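Local coordinates for nodulation protein S (Bradyrhizobium sp., PDB 3OFK) that probably methylates a nitrogen of the Nod factor precursor, using S-adenosyl-L-methionine as methyl donor, in the synthesis of nodulation signals, at residues 53-66 with 75-89. Residues are numbered along the deposited sequence; the frame is centred on the assembly and turned at random.
Sequences SNGLEIGCAAGAFT and RLTVIDVMPRAIGRA. With SAH (S-adenosyl-L-homocysteine), chain E.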
# COMPACT_ATOMS: atom_id res chain seq x y z
N SER A 53 -8.23 -11.54 -10.95
CA SER A 53 -9.19 -12.53 -10.37
C SER A 53 -9.49 -12.36 -8.86
O SER A 53 -10.64 -12.55 -8.39
CB SER A 53 -8.70 -13.95 -10.60
OG SER A 53 -8.73 -14.33 -11.99
N ASN A 54 -8.46 -12.06 -8.08
CA ASN A 54 -8.56 -12.13 -6.63
C ASN A 54 -7.52 -11.21 -6.09
O ASN A 54 -6.37 -11.58 -6.01
CB ASN A 54 -8.31 -13.57 -6.15
CG ASN A 54 -8.74 -13.79 -4.72
OD1 ASN A 54 -9.64 -13.12 -4.23
ND2 ASN A 54 -8.10 -14.75 -4.05
N GLY A 55 -7.91 -9.97 -5.82
CA GLY A 55 -6.94 -8.94 -5.47
C GLY A 55 -6.88 -8.70 -3.96
O GLY A 55 -7.87 -8.93 -3.25
N LEU A 56 -5.72 -8.25 -3.48
CA LEU A 56 -5.53 -7.84 -2.06
C LEU A 56 -4.98 -6.41 -1.97
O LEU A 56 -3.94 -6.07 -2.56
CB LEU A 56 -4.61 -8.80 -1.31
CG LEU A 56 -4.28 -8.48 0.18
CD1 LEU A 56 -5.50 -8.61 1.08
CD2 LEU A 56 -3.12 -9.33 0.71
N GLU A 57 -5.63 -5.56 -1.20
CA GLU A 57 -5.09 -4.23 -0.97
C GLU A 57 -4.72 -4.18 0.49
O GLU A 57 -5.56 -4.54 1.36
CB GLU A 57 -6.10 -3.14 -1.30
CG GLU A 57 -5.45 -1.72 -1.17
CD GLU A 57 -6.41 -0.56 -1.05
OE1 GLU A 57 -7.61 -0.75 -0.74
OE2 GLU A 57 -5.99 0.59 -1.31
N ILE A 58 -3.46 -3.78 0.76
CA ILE A 58 -2.92 -3.69 2.15
C ILE A 58 -2.76 -2.23 2.53
O ILE A 58 -1.83 -1.57 2.04
CB ILE A 58 -1.56 -4.38 2.29
CG1 ILE A 58 -1.75 -5.87 2.09
CG2 ILE A 58 -0.93 -4.11 3.71
CD1 ILE A 58 -0.44 -6.63 1.76
N GLY A 59 -3.63 -1.75 3.42
CA GLY A 59 -3.66 -0.32 3.81
C GLY A 59 -4.52 0.52 2.86
O GLY A 59 -4.11 0.81 1.75
N CYS A 60 -5.71 0.91 3.30
CA CYS A 60 -6.70 1.52 2.41
C CYS A 60 -7.03 2.97 2.70
O CYS A 60 -7.78 3.60 1.92
CB CYS A 60 -8.02 0.73 2.45
SG CYS A 60 -8.81 0.53 4.09
N ALA A 61 -6.51 3.52 3.79
CA ALA A 61 -6.90 4.87 4.26
C ALA A 61 -8.41 5.01 4.12
O ALA A 61 -9.13 4.12 4.59
CB ALA A 61 -6.17 5.97 3.48
N ALA A 62 -8.90 6.09 3.48
CA ALA A 62 -10.34 6.34 3.30
C ALA A 62 -10.94 5.71 2.03
O ALA A 62 -12.07 6.01 1.69
CB ALA A 62 -10.67 7.83 3.33
N GLY A 63 -10.20 4.87 1.33
CA GLY A 63 -10.75 4.11 0.19
C GLY A 63 -10.52 4.74 -1.16
O GLY A 63 -11.09 4.28 -2.15
N ALA A 64 -9.70 5.81 -1.23
CA ALA A 64 -9.48 6.49 -2.52
C ALA A 64 -8.94 5.53 -3.59
O ALA A 64 -9.44 5.54 -4.73
CB ALA A 64 -8.58 7.71 -2.39
N PHE A 65 -7.96 4.70 -3.24
CA PHE A 65 -7.42 3.73 -4.19
C PHE A 65 -8.29 2.49 -4.32
O PHE A 65 -8.45 1.97 -5.42
CB PHE A 65 -5.95 3.36 -3.92
CG PHE A 65 -5.34 2.58 -5.05
CD1 PHE A 65 -4.86 3.25 -6.18
CD2 PHE A 65 -5.31 1.21 -5.04
CE1 PHE A 65 -4.35 2.56 -7.26
CE2 PHE A 65 -4.78 0.50 -6.10
CZ PHE A 65 -4.30 1.21 -7.24
N THR A 66 -8.87 2.03 -3.21
CA THR A 66 -9.79 0.90 -3.21
C THR A 66 -10.87 1.12 -4.28
O THR A 66 -11.14 0.22 -5.09
CB THR A 66 -10.47 0.75 -1.84
OG1 THR A 66 -9.55 1.03 -0.79
CG2 THR A 66 -11.07 -0.67 -1.66
N ARG A 75 -12.82 -10.48 -7.42
CA ARG A 75 -12.91 -10.38 -5.96
C ARG A 75 -11.77 -9.50 -5.45
O ARG A 75 -10.65 -9.54 -5.98
CB ARG A 75 -12.82 -11.78 -5.32
CG ARG A 75 -14.01 -12.66 -5.58
CD ARG A 75 -13.96 -14.01 -4.80
NE ARG A 75 -14.12 -13.83 -3.35
CZ ARG A 75 -13.16 -13.96 -2.43
NH1 ARG A 75 -11.92 -14.31 -2.74
NH2 ARG A 75 -13.46 -13.75 -1.15
N LEU A 76 -12.07 -8.72 -4.41
CA LEU A 76 -11.08 -7.85 -3.75
C LEU A 76 -11.18 -8.07 -2.24
O LEU A 76 -12.29 -8.07 -1.67
CB LEU A 76 -11.33 -6.36 -4.05
CG LEU A 76 -10.42 -5.26 -3.47
CD1 LEU A 76 -8.90 -5.46 -3.84
CD2 LEU A 76 -10.88 -3.88 -3.84
N THR A 77 -10.02 -8.28 -1.60
CA THR A 77 -9.88 -8.27 -0.15
C THR A 77 -9.05 -7.05 0.25
O THR A 77 -8.05 -6.70 -0.40
CB THR A 77 -9.24 -9.61 0.29
OG1 THR A 77 -10.10 -10.65 -0.18
CG2 THR A 77 -9.00 -9.71 1.84
N VAL A 78 -9.43 -6.41 1.35
CA VAL A 78 -8.75 -5.20 1.81
C VAL A 78 -8.44 -5.35 3.34
O VAL A 78 -9.31 -5.72 4.14
CB VAL A 78 -9.65 -4.00 1.63
CG1 VAL A 78 -8.97 -2.69 2.15
CG2 VAL A 78 -10.08 -3.83 0.19
N ILE A 79 -7.19 -5.14 3.73
CA ILE A 79 -6.84 -5.22 5.13
C ILE A 79 -6.32 -3.86 5.54
O ILE A 79 -5.83 -3.09 4.73
CB ILE A 79 -5.89 -6.39 5.50
CG1 ILE A 79 -4.47 -6.20 4.97
CG2 ILE A 79 -6.48 -7.74 4.97
CD1 ILE A 79 -3.40 -6.87 5.81
N ASP A 80 -6.52 -3.57 6.81
CA ASP A 80 -6.01 -2.38 7.41
C ASP A 80 -5.98 -2.58 8.92
O ASP A 80 -6.88 -3.14 9.54
CB ASP A 80 -6.89 -1.19 7.07
CG ASP A 80 -6.13 0.11 7.23
OD1 ASP A 80 -5.78 0.49 8.40
OD2 ASP A 80 -5.79 0.69 6.18
N VAL A 81 -4.90 -2.11 9.52
CA VAL A 81 -4.71 -2.24 10.94
C VAL A 81 -5.69 -1.37 11.73
O VAL A 81 -5.95 -1.62 12.90
CB VAL A 81 -3.28 -1.87 11.31
CG1 VAL A 81 -3.10 -0.35 11.30
CG2 VAL A 81 -2.93 -2.45 12.65
N MET A 82 -6.26 -0.35 11.07
CA MET A 82 -7.18 0.58 11.71
C MET A 82 -8.65 0.34 11.37
O MET A 82 -9.07 0.59 10.24
CB MET A 82 -6.82 2.01 11.30
CG MET A 82 -5.37 2.43 11.65
SD MET A 82 -4.97 2.24 13.40
CE MET A 82 -5.91 3.57 14.10
N PRO A 83 -9.45 -0.10 12.36
CA PRO A 83 -10.89 -0.15 12.06
C PRO A 83 -11.50 1.10 11.41
O PRO A 83 -12.35 0.96 10.53
CB PRO A 83 -11.53 -0.41 13.42
CG PRO A 83 -10.45 -1.15 14.19
CD PRO A 83 -9.16 -0.54 13.74
N ARG A 84 -11.11 2.32 11.83
CA ARG A 84 -11.60 3.55 11.19
C ARG A 84 -11.32 3.59 9.67
O ARG A 84 -12.14 4.13 8.92
CB ARG A 84 -11.08 4.82 11.90
CG ARG A 84 -11.56 6.18 11.32
CD ARG A 84 -12.93 6.61 11.80
NE ARG A 84 -13.99 6.61 10.77
CZ ARG A 84 -15.06 5.80 10.74
NH1 ARG A 84 -15.28 4.85 11.65
NH2 ARG A 84 -15.95 5.95 9.75
N ALA A 85 -10.22 2.96 9.20
CA ALA A 85 -9.91 2.91 7.77
C ALA A 85 -10.92 2.00 7.03
O ALA A 85 -11.48 2.39 6.00
CB ALA A 85 -8.48 2.44 7.53
N ILE A 86 -11.18 0.82 7.59
CA ILE A 86 -12.20 -0.08 7.04
C ILE A 86 -13.56 0.65 6.98
O ILE A 86 -14.23 0.62 5.95
CB ILE A 86 -12.35 -1.38 7.90
CG1 ILE A 86 -10.99 -2.09 8.11
CG2 ILE A 86 -13.44 -2.29 7.33
CD1 ILE A 86 -10.21 -2.36 6.88
N GLY A 87 -13.94 1.36 8.03
CA GLY A 87 -15.24 1.99 8.08
C GLY A 87 -15.44 3.04 6.99
O GLY A 87 -16.47 3.06 6.30
N ARG A 88 -14.46 3.94 6.88
CA ARG A 88 -14.49 5.01 5.84
C ARG A 88 -14.44 4.45 4.40
O ARG A 88 -15.22 4.89 3.53
CB ARG A 88 -13.35 5.99 6.11
CG ARG A 88 -13.59 6.86 7.34
CD ARG A 88 -12.62 8.01 7.40
NE ARG A 88 -12.91 9.01 6.37
CZ ARG A 88 -12.43 10.25 6.34
NH1 ARG A 88 -11.63 10.70 7.32
NH2 ARG A 88 -12.79 11.06 5.34
N ALA A 89 -13.57 3.45 4.17
CA ALA A 89 -13.34 2.92 2.84
C ALA A 89 -14.55 2.13 2.37
O ALA A 89 -14.97 2.29 1.22
CB ALA A 89 -12.06 2.07 2.78
N SAH E . -2.39 2.20 0.14
CA SAH E . -3.14 3.45 0.15
CB SAH E . -3.21 3.99 1.57
CG SAH E . -1.93 4.46 2.25
SD SAH E . -2.18 5.30 3.86
C SAH E . -2.59 4.52 -0.80
O SAH E . -1.47 4.40 -1.31
OXT SAH E . -3.26 5.51 -1.09
C5' SAH E . -1.62 3.90 4.88
C4' SAH E . -2.66 2.90 5.36
O4' SAH E . -1.97 1.77 5.91
C3' SAH E . -3.59 3.43 6.45
O3' SAH E . -4.94 3.04 6.17
C2' SAH E . -3.05 2.76 7.72
O2' SAH E . -4.05 2.57 8.69
C1' SAH E . -2.57 1.45 7.16
N9 SAH E . -1.59 0.66 7.94
C8 SAH E . -0.51 1.14 8.65
N7 SAH E . 0.14 0.08 9.18
C5 SAH E . -0.48 -1.06 8.81
C6 SAH E . -0.15 -2.39 9.06
N6 SAH E . 0.90 -2.66 9.88
N1 SAH E . -0.97 -3.36 8.55
C2 SAH E . -2.06 -3.01 7.76
N3 SAH E . -2.35 -1.68 7.50
C4 SAH E . -1.56 -0.71 8.00
O HOH W 1 -9.84 -10.98 -2.90
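The CB of A62 rests over one face of the R88 guanidinium, 4.0 Å from NE, while both terminal nitrogens of R88 bind backbone oxygens of N23, L21 and D24. At the other end of the contact the N54 amide, its ND2 hydrogen-bonded to L114 O, and the R75 guanidinium, whose NH1 forms a salt bridge with E113, lie side by side with planes 39° apart. The D80 carboxylate, swung anti to its own nitrogen (chi1 -158°), has both oxygens engaged: OD2 receives C60 N at 2.9 Å nearly end-on and the ribose O3' of SAH, and OD1 takes O2' at 2.7 Å and, on its anti lone pair, M82 N in an Asx turn. An alanine in place of D80 would probably leave both ribose hydroxyls, C60 N and M82 N without this acceptor. C60 SG packs on the CB atoms of A85 and A89. T66 OG1 donates to the syn lone pair of E57 OE1 (2.6 Å). Parallel ladder bonds such as E57 N to T77 O (2.8 Å) join strands 55-58 and 76-80. This beta-alpha-beta unit, with its glycine-bearing loop and ribose-binding D80, is characteristic of the cofactor site of Rossmann-like SAM-dependent methyltransferases.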